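Local structure of nucleoside diphosphate kinase (Aquifex aeolicus, 3ZTP) at residues A[9-14]-A[49-54]. The protein transfers the gamma phosphate of ATP to nucleoside diphosphates by a ping-pong mechanism through a phosphorylated enzyme intermediate, yielding nucleoside triphosphates other than ATP. Numbering follows the deposited sequence.
Sequences IVKPDA and EFYYVH. With SO4 (sulfate ion), chain D.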
loop_
_atom_site.group_PDB
_atom_site.type_symbol
_atom_site.label_atom_id
_atom_site.label_comp_id
_atom_site.label_asym_id
_atom_site.label_seq_id
_atom_site.Cartn_x
_atom_site.Cartn_y
_atom_site.Cartn_z
ATOM N N ILE A 9 -14.007 -11.227 1.558
ATOM C CA ILE A 9 -12.670 -11.831 1.410
ATOM C C ILE A 9 -12.850 -13.198 0.780
ATOM O O ILE A 9 -13.577 -14.036 1.319
ATOM C CB ILE A 9 -11.913 -11.986 2.736
ATOM C CG1 ILE A 9 -11.856 -10.643 3.454
ATOM C CG2 ILE A 9 -10.525 -12.507 2.441
ATOM C CD1 ILE A 9 -11.217 -10.736 4.852
ATOM N N VAL A 10 -12.170 -13.418 -0.344
ATOM C CA VAL A 10 -12.129 -14.737 -0.983
ATOM C C VAL A 10 -11.056 -15.529 -0.267
ATOM O O VAL A 10 -9.887 -15.107 -0.228
ATOM C CB VAL A 10 -11.867 -14.616 -2.483
ATOM C CG1 VAL A 10 -11.758 -15.990 -3.146
ATOM C CG2 VAL A 10 -12.964 -13.775 -3.131
ATOM N N LYS A 11 -11.458 -16.628 0.353
ATOM C CA LYS A 11 -10.619 -17.368 1.281
ATOM C C LYS A 11 -9.688 -18.319 0.532
ATOM O O LYS A 11 -9.845 -18.573 -0.669
ATOM C CB LYS A 11 -11.493 -18.128 2.281
ATOM C CG LYS A 11 -12.422 -17.263 3.085
ATOM C CD LYS A 11 -13.205 -18.062 4.125
ATOM C CE LYS A 11 -13.985 -17.200 5.090
ATOM N NZ LYS A 11 -14.819 -17.980 6.017
ATOM N N PRO A 12 -8.686 -18.862 1.230
ATOM C CA PRO A 12 -7.690 -19.644 0.499
ATOM C C PRO A 12 -8.240 -20.892 -0.195
ATOM O O PRO A 12 -7.644 -21.347 -1.186
ATOM C CB PRO A 12 -6.645 -19.988 1.575
ATOM C CG PRO A 12 -6.756 -18.886 2.541
ATOM C CD PRO A 12 -8.243 -18.588 2.611
ATOM N N ASP A 13 -9.320 -21.476 0.321
ATOM C CA ASP A 13 -9.929 -22.618 -0.363
ATOM C C ASP A 13 -10.418 -22.241 -1.760
ATOM O O ASP A 13 -10.146 -22.959 -2.728
ATOM C CB ASP A 13 -11.037 -23.262 0.465
ATOM C CG ASP A 13 -12.147 -22.295 0.859
ATOM O OD1 ASP A 13 -11.895 -21.084 1.049
ATOM O OD2 ASP A 13 -13.296 -22.770 0.998
ATOM N N ALA A 14 -11.151 -21.143 -1.868
ATOM C CA ALA A 14 -11.661 -20.707 -3.159
ATOM C C ALA A 14 -10.534 -20.213 -4.049
ATOM O O ALA A 14 -10.583 -20.385 -5.270
ATOM C CB ALA A 14 -12.733 -19.620 -2.959
ATOM N N GLU A 49 -6.451 -10.502 14.815
ATOM C CA GLU A 49 -7.015 -9.188 15.082
ATOM C C GLU A 49 -8.264 -8.932 14.249
ATOM O O GLU A 49 -9.234 -8.379 14.747
ATOM C CB GLU A 49 -5.983 -8.100 14.784
ATOM C CG GLU A 49 -4.822 -8.088 15.769
ATOM C CD GLU A 49 -3.746 -7.070 15.414
ATOM O OE1 GLU A 49 -3.869 -6.336 14.408
ATOM O OE2 GLU A 49 -2.770 -6.999 16.197
ATOM N N PHE A 50 -8.233 -9.320 12.980
ATOM C CA PHE A 50 -9.400 -9.134 12.125
ATOM C C PHE A 50 -10.593 -9.866 12.712
ATOM O O PHE A 50 -11.694 -9.331 12.752
ATOM C CB PHE A 50 -9.092 -9.638 10.716
ATOM C CG PHE A 50 -10.234 -9.459 9.739
ATOM C CD1 PHE A 50 -10.352 -8.296 9.005
ATOM C CD2 PHE A 50 -11.189 -10.438 9.558
ATOM C CE1 PHE A 50 -11.382 -8.119 8.103
ATOM C CE2 PHE A 50 -12.251 -10.250 8.673
ATOM C CZ PHE A 50 -12.338 -9.083 7.941
ATOM N N TYR A 51 -10.344 -11.081 13.186
ATOM C CA TYR A 51 -11.383 -11.948 13.748
ATOM C C TYR A 51 -11.447 -11.914 15.273
ATOM O O TYR A 51 -11.868 -12.888 15.906
ATOM C CB TYR A 51 -11.124 -13.382 13.287
ATOM C CG TYR A 51 -11.463 -13.617 11.844
ATOM C CD1 TYR A 51 -12.776 -13.593 11.411
ATOM C CD2 TYR A 51 -10.475 -13.889 10.914
ATOM C CE1 TYR A 51 -13.097 -13.828 10.077
ATOM C CE2 TYR A 51 -10.786 -14.134 9.601
ATOM C CZ TYR A 51 -12.096 -14.099 9.193
ATOM O OH TYR A 51 -12.409 -14.347 7.865
ATOM N N TYR A 52 -11.060 -10.795 15.865
ATOM C CA TYR A 52 -10.978 -10.722 17.323
ATOM C C TYR A 52 -12.275 -11.067 18.043
ATOM O O TYR A 52 -12.250 -11.567 19.167
ATOM C CB TYR A 52 -10.497 -9.329 17.733
ATOM C CG TYR A 52 -11.579 -8.276 17.747
ATOM C CD1 TYR A 52 -11.908 -7.568 16.598
ATOM C CD2 TYR A 52 -12.256 -7.968 18.924
ATOM C CE1 TYR A 52 -12.890 -6.599 16.611
ATOM C CE2 TYR A 52 -13.240 -7.002 18.949
ATOM C CZ TYR A 52 -13.547 -6.314 17.791
ATOM O OH TYR A 52 -14.526 -5.354 17.812
ATOM N N VAL A 53 -13.414 -10.820 17.413
ATOM C CA VAL A 53 -14.705 -11.141 18.030
ATOM C C VAL A 53 -14.869 -12.649 18.269
ATOM O O VAL A 53 -15.589 -13.074 19.181
ATOM C CB VAL A 53 -15.873 -10.610 17.170
ATOM C CG1 VAL A 53 -17.209 -11.163 17.657
ATOM C CG2 VAL A 53 -15.886 -9.086 17.202
ATOM N N HIS A 54 -14.191 -13.461 17.467
ATOM C CA HIS A 54 -14.318 -14.917 17.545
ATOM C C HIS A 54 -13.299 -15.584 18.467
ATOM O O HIS A 54 -13.253 -16.814 18.553
ATOM C CB HIS A 54 -14.136 -15.522 16.147
ATOM C CG HIS A 54 -15.040 -14.943 15.107
ATOM N ND1 HIS A 54 -15.817 -15.728 14.283
ATOM C CD2 HIS A 54 -15.277 -13.663 14.740
ATOM C CE1 HIS A 54 -16.502 -14.955 13.460
ATOM N NE2 HIS A 54 -16.195 -13.698 13.719
HETATM S S SO4 D . -15.873 -15.802 8.153
HETATM O O1 SO4 D . -16.820 -16.166 7.106
HETATM O O2 SO4 D . -16.426 -14.697 8.935
HETATM O O3 SO4 D . -15.651 -16.892 9.100
HETATM O O4 SO4 D . -14.601 -15.465 7.578
#
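At the predicted active site of this nucleoside diphosphate kinase, Lys11, predicted to bind ATP and placed just past strand 3-10, and Tyr51, just past helix 44-50, reach one sulfate ion from two directions. Lys11 has CG anti to its carbonyl carbon (chi1 -58°), and the chain is extended from there, carrying NZ to sulfate O1 at 2.9 Å and to O4 at 3.0 Å; both hydrogen bonds are weak by geometry. The same ammonium group is hydrogen-bonded to Asn117 OD1, its stronger polar partner. The Tyr51 hydroxyl donates to the sulfate as well: OH to O4 is 2.5 Å, a length too short to be taken at face value, and O4 lies near the ring plane, at the edge. O4 thus lies within reach of both side chains, by a weak bond from Lys11 and the doubtfully short one from Tyr51. Beside this polar site the contact is apolar. CD1 of Ile9 meets the far end of the Phe50 ring obliquely, 3.7 Å from CZ, the two side chains arriving from opposite directions. With CG anti to its backbone N (chi1 -179°), Phe50 also sets CD2 3.6 Å above the centre of the Tyr51 ring, and Leu63 and Met67 of helix 60-67 touch Tyr51 elsewhere. This packing would restrict how the phenol can turn. The buried ammonium group of Lys11 is satisfied chiefly by Asn117 OD1 and more weakly by the sulfate. Although the ion probably came from the crystallisation liquor, its position beside Lys11 and its hydrogen bond to ND1 of His120, the predicted phosphorylation site, are consistent with a place where a transferred phosphate could be held.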